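Local atomic coordinates of uncharacterized protein (Bacteroides eggerthii, PDB entry 4FTD), a protein that is of unknown function but, as a six-bladed beta-propeller joined to an immunoglobulin-like domain, may take part in carbohydrate metabolism. Residues L322-I335 / I381-H394. Residues are numbered along the deposited sequence; the frame is centred on the assembly and turned at random.
Sequences LVDESLGEKYKSKI and IEDALKKFDEGENH
Between two neighbouring blades of the beta-propeller, helix 381-390 packs against the outer strand 329-332 of one blade and the chain leading to the next, with Tyr331 and Asp389 meeting at the centre of the contact. With CG anti to the backbone N (chi1 -175°), the Tyr331 ring is carried along the helix toward Asp389: the aliphatic CG of Lys386 sits over one face, 4.0 Å from the ring centroid, and OH donates to Asp389 OD2 at 2.7 Å on the anti side. A water bridges the same oxygen to Lys332 O. OD1 accepts Lys334 N at 2.9 Å on its syn side, both donors somewhat out of the carboxylate plane, so the short, forked aspartate ties strand and loop to the helix. Replacing Tyr331 by an alanine would probably leave OD2 without its phenolic donor and uncover the Lys386 methylenes. The long, extended Lys334 reaches past the carboxylate; NZ donates to Asp389 O at 2.9 Å, and His394 NE2 donates to that oxygen from the opposite face of the carbonyl plane. Apolar residues fill the buried side: Leu322 CD1 touches Ile381 CG2 at 3.6 Å, and Ile335 CD1 makes a CH-pi contact over the Phe388 ring. The helix, connecting strands 369-374 and 398-401, thus bridges adjacent beta-propeller blades.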
# COMPACT_ATOMS: atom_id res chain seq x y z
N LEU A 322 -4.94 -16.83 -0.26
CA LEU A 322 -3.62 -17.23 -0.68
C LEU A 322 -3.79 -18.51 -1.52
O LEU A 322 -4.43 -19.46 -1.07
CB LEU A 322 -2.74 -17.51 0.55
CG LEU A 322 -1.27 -17.91 0.33
CD1 LEU A 322 -0.55 -16.74 -0.30
CD2 LEU A 322 -0.58 -18.33 1.63
N VAL A 323 -3.20 -18.52 -2.72
CA VAL A 323 -3.26 -19.65 -3.65
C VAL A 323 -1.90 -19.95 -4.29
O VAL A 323 -1.02 -19.10 -4.28
CB VAL A 323 -4.29 -19.38 -4.78
CG1 VAL A 323 -5.68 -19.10 -4.19
CG2 VAL A 323 -3.85 -18.20 -5.63
N ASP A 324 -1.71 -21.15 -4.82
CA ASP A 324 -0.49 -21.50 -5.57
C ASP A 324 -0.62 -20.98 -7.01
O ASP A 324 -1.63 -20.36 -7.35
CB ASP A 324 -0.19 -23.03 -5.49
CG ASP A 324 -1.28 -23.89 -6.11
OD1 ASP A 324 -1.96 -23.46 -7.09
OD2 ASP A 324 -1.46 -25.02 -5.60
N GLU A 325 0.38 -21.21 -7.87
CA GLU A 325 0.29 -20.65 -9.24
C GLU A 325 -0.75 -21.33 -10.17
O GLU A 325 -0.96 -20.89 -11.28
CB GLU A 325 1.66 -20.50 -9.92
CG GLU A 325 2.32 -21.76 -10.48
CD GLU A 325 3.44 -21.43 -11.46
OE1 GLU A 325 4.19 -20.48 -11.21
OE2 GLU A 325 3.58 -22.12 -12.48
N SER A 326 -1.40 -22.39 -9.68
CA SER A 326 -2.53 -23.05 -10.37
C SER A 326 -3.86 -22.70 -9.75
O SER A 326 -4.87 -23.35 -10.04
CB SER A 326 -2.34 -24.58 -10.29
OG SER A 326 -1.21 -24.91 -11.05
N LEU A 327 -3.86 -21.68 -8.89
CA LEU A 327 -5.03 -21.23 -8.16
C LEU A 327 -5.55 -22.26 -7.14
O LEU A 327 -6.71 -22.17 -6.72
CB LEU A 327 -6.14 -20.82 -9.15
CG LEU A 327 -6.63 -19.40 -8.95
CD1 LEU A 327 -5.54 -18.47 -9.45
CD2 LEU A 327 -7.93 -19.22 -9.71
N GLY A 328 -4.72 -23.21 -6.73
CA GLY A 328 -5.09 -24.12 -5.65
C GLY A 328 -5.11 -23.33 -4.34
O GLY A 328 -4.14 -22.64 -4.04
N GLU A 329 -6.22 -23.44 -3.58
CA GLU A 329 -6.45 -22.62 -2.39
C GLU A 329 -5.61 -23.08 -1.21
O GLU A 329 -5.69 -24.20 -0.82
CB GLU A 329 -7.96 -22.55 -2.05
CG GLU A 329 -8.78 -21.83 -3.16
CD GLU A 329 -10.24 -21.52 -2.82
OE1 GLU A 329 -10.52 -21.06 -1.69
OE2 GLU A 329 -11.11 -21.73 -3.69
N LYS A 330 -4.77 -22.19 -0.69
CA LYS A 330 -3.90 -22.47 0.47
C LYS A 330 -4.52 -21.90 1.73
O LYS A 330 -4.48 -22.54 2.75
CB LYS A 330 -2.47 -21.89 0.27
CG LYS A 330 -1.39 -22.89 -0.15
CD LYS A 330 -1.73 -23.68 -1.42
CE LYS A 330 -0.73 -24.81 -1.67
NZ LYS A 330 -1.31 -25.93 -2.46
N TYR A 331 -5.07 -20.68 1.69
CA TYR A 331 -5.69 -20.08 2.88
C TYR A 331 -6.67 -18.97 2.54
O TYR A 331 -6.28 -18.00 1.95
CB TYR A 331 -4.60 -19.57 3.87
CG TYR A 331 -5.18 -19.05 5.15
CD1 TYR A 331 -5.53 -19.93 6.18
CD2 TYR A 331 -5.43 -17.70 5.33
CE1 TYR A 331 -6.11 -19.46 7.36
CE2 TYR A 331 -6.01 -17.22 6.51
CZ TYR A 331 -6.35 -18.11 7.51
OH TYR A 331 -6.91 -17.64 8.65
N LYS A 332 -7.92 -19.10 3.00
CA LYS A 332 -8.95 -18.10 2.80
C LYS A 332 -8.95 -17.17 4.00
O LYS A 332 -9.17 -17.62 5.09
CB LYS A 332 -10.33 -18.76 2.64
CG LYS A 332 -11.40 -17.79 2.21
CD LYS A 332 -12.72 -18.44 1.85
CE LYS A 332 -13.54 -18.77 3.07
NZ LYS A 332 -14.97 -18.84 2.67
N SER A 333 -8.69 -15.88 3.81
CA SER A 333 -8.70 -14.91 4.92
C SER A 333 -10.08 -14.31 5.12
O SER A 333 -11.04 -14.62 4.38
CB SER A 333 -7.68 -13.80 4.68
OG SER A 333 -8.19 -12.79 3.81
N LYS A 334 -10.18 -13.41 6.09
CA LYS A 334 -11.42 -12.68 6.39
C LYS A 334 -11.48 -11.33 5.68
O LYS A 334 -12.49 -10.65 5.80
CB LYS A 334 -11.58 -12.47 7.90
CG LYS A 334 -11.77 -13.75 8.66
CD LYS A 334 -11.65 -13.52 10.17
CE LYS A 334 -12.03 -14.74 10.99
NZ LYS A 334 -11.70 -14.51 12.42
N ILE A 335 -10.44 -10.93 4.95
CA ILE A 335 -10.46 -9.65 4.21
C ILE A 335 -11.38 -9.82 2.98
O ILE A 335 -11.06 -10.55 2.08
CB ILE A 335 -9.03 -9.21 3.82
CG1 ILE A 335 -8.23 -8.95 5.11
CG2 ILE A 335 -9.07 -7.94 2.97
CD1 ILE A 335 -6.74 -8.82 4.93
N ILE A 381 3.49 -15.02 4.35
CA ILE A 381 2.23 -14.35 4.05
C ILE A 381 1.06 -15.16 4.66
O ILE A 381 0.11 -14.56 5.18
CB ILE A 381 2.07 -14.05 2.53
CG1 ILE A 381 0.81 -13.20 2.29
CG2 ILE A 381 2.08 -15.34 1.70
CD1 ILE A 381 0.83 -11.84 2.97
N GLU A 382 1.15 -16.49 4.64
CA GLU A 382 0.11 -17.34 5.25
C GLU A 382 0.02 -17.10 6.77
O GLU A 382 -1.07 -16.99 7.31
CB GLU A 382 0.34 -18.82 4.97
CG GLU A 382 -0.75 -19.70 5.60
CD GLU A 382 -0.74 -21.15 5.17
OE1 GLU A 382 -0.27 -21.46 4.07
OE2 GLU A 382 -1.26 -21.99 5.94
N ASP A 383 1.17 -17.01 7.43
CA ASP A 383 1.20 -16.67 8.87
C ASP A 383 0.58 -15.29 9.10
O ASP A 383 -0.20 -15.10 10.03
CB ASP A 383 2.64 -16.64 9.42
CG ASP A 383 3.32 -18.00 9.41
OD1 ASP A 383 2.64 -19.02 9.65
OD2 ASP A 383 4.55 -18.04 9.17
N ALA A 384 0.92 -14.33 8.23
CA ALA A 384 0.42 -12.96 8.40
C ALA A 384 -1.11 -12.92 8.25
O ALA A 384 -1.79 -12.29 9.07
CB ALA A 384 1.12 -12.02 7.44
N LEU A 385 -1.66 -13.63 7.26
CA LEU A 385 -3.12 -13.69 7.06
C LEU A 385 -3.80 -14.38 8.25
O LEU A 385 -4.84 -13.93 8.70
CB LEU A 385 -3.47 -14.37 5.74
CG LEU A 385 -3.04 -13.62 4.47
CD1 LEU A 385 -3.13 -14.50 3.24
CD2 LEU A 385 -3.88 -12.36 4.30
N LYS A 386 -3.21 -15.46 8.76
CA LYS A 386 -3.73 -16.14 9.96
C LYS A 386 -3.76 -15.21 11.16
O LYS A 386 -4.79 -15.12 11.84
CB LYS A 386 -2.93 -17.41 10.31
CG LYS A 386 -3.28 -18.59 9.43
CD LYS A 386 -2.44 -19.84 9.69
CE LYS A 386 -2.83 -20.94 8.70
NZ LYS A 386 -1.79 -21.99 8.60
N LYS A 387 -2.65 -14.49 11.39
CA LYS A 387 -2.55 -13.60 12.55
C LYS A 387 -3.55 -12.47 12.44
O LYS A 387 -4.18 -12.13 13.43
CB LYS A 387 -1.12 -13.11 12.79
CG LYS A 387 -0.20 -14.23 13.31
CD LYS A 387 1.12 -13.73 13.88
CE LYS A 387 1.88 -14.82 14.64
NZ LYS A 387 2.43 -15.85 13.71
N PHE A 388 -3.75 -11.93 11.24
CA PHE A 388 -4.78 -10.92 11.00
C PHE A 388 -6.13 -11.50 11.43
O PHE A 388 -6.80 -10.96 12.31
CB PHE A 388 -4.81 -10.46 9.53
CG PHE A 388 -5.90 -9.48 9.22
CD1 PHE A 388 -5.70 -8.12 9.42
CD2 PHE A 388 -7.14 -9.91 8.76
CE1 PHE A 388 -6.72 -7.20 9.16
CE2 PHE A 388 -8.16 -9.01 8.49
CZ PHE A 388 -7.95 -7.65 8.69
N ASP A 389 -6.50 -12.63 10.83
CA ASP A 389 -7.80 -13.27 11.12
C ASP A 389 -8.06 -13.51 12.59
O ASP A 389 -9.17 -13.30 13.05
CB ASP A 389 -7.95 -14.59 10.35
CG ASP A 389 -8.25 -14.38 8.84
OD1 ASP A 389 -8.42 -13.22 8.38
OD2 ASP A 389 -8.33 -15.41 8.13
N GLU A 390 -7.03 -13.97 13.30
CA GLU A 390 -7.10 -14.25 14.74
C GLU A 390 -7.19 -13.01 15.63
O GLU A 390 -7.72 -13.12 16.71
CB GLU A 390 -5.90 -15.09 15.17
CG GLU A 390 -5.95 -16.50 14.60
CD GLU A 390 -4.60 -17.21 14.56
OE1 GLU A 390 -3.60 -16.68 15.10
OE2 GLU A 390 -4.56 -18.30 13.95
N GLY A 391 -6.69 -11.85 15.19
CA GLY A 391 -6.76 -10.63 16.00
C GLY A 391 -8.18 -10.11 16.19
O GLY A 391 -9.11 -10.57 15.51
N GLU A 392 -8.34 -9.17 17.11
CA GLU A 392 -9.66 -8.61 17.45
C GLU A 392 -10.06 -7.56 16.40
O GLU A 392 -11.22 -7.48 16.02
CB GLU A 392 -9.70 -8.06 18.90
N ASN A 393 -9.09 -6.79 15.90
CA ASN A 393 -9.39 -5.71 14.95
C ASN A 393 -9.17 -6.10 13.48
O ASN A 393 -8.06 -6.42 13.09
CB ASN A 393 -8.53 -4.49 15.30
CG ASN A 393 -9.03 -3.22 14.62
OD1 ASN A 393 -9.02 -3.10 13.40
ND2 ASN A 393 -9.46 -2.26 15.42
N HIS A 394 -10.21 -6.01 12.65
CA HIS A 394 -10.04 -6.28 11.21
C HIS A 394 -10.28 -5.05 10.36
O HIS A 394 -10.59 -5.17 9.20
CB HIS A 394 -10.93 -7.45 10.78
CG HIS A 394 -10.69 -8.68 11.58
ND1 HIS A 394 -11.60 -9.14 12.51
CD2 HIS A 394 -9.61 -9.48 11.68
CE1 HIS A 394 -11.10 -10.21 13.10
NE2 HIS A 394 -9.89 -10.43 12.62
O HOH W 1 -10.60 -16.81 7.59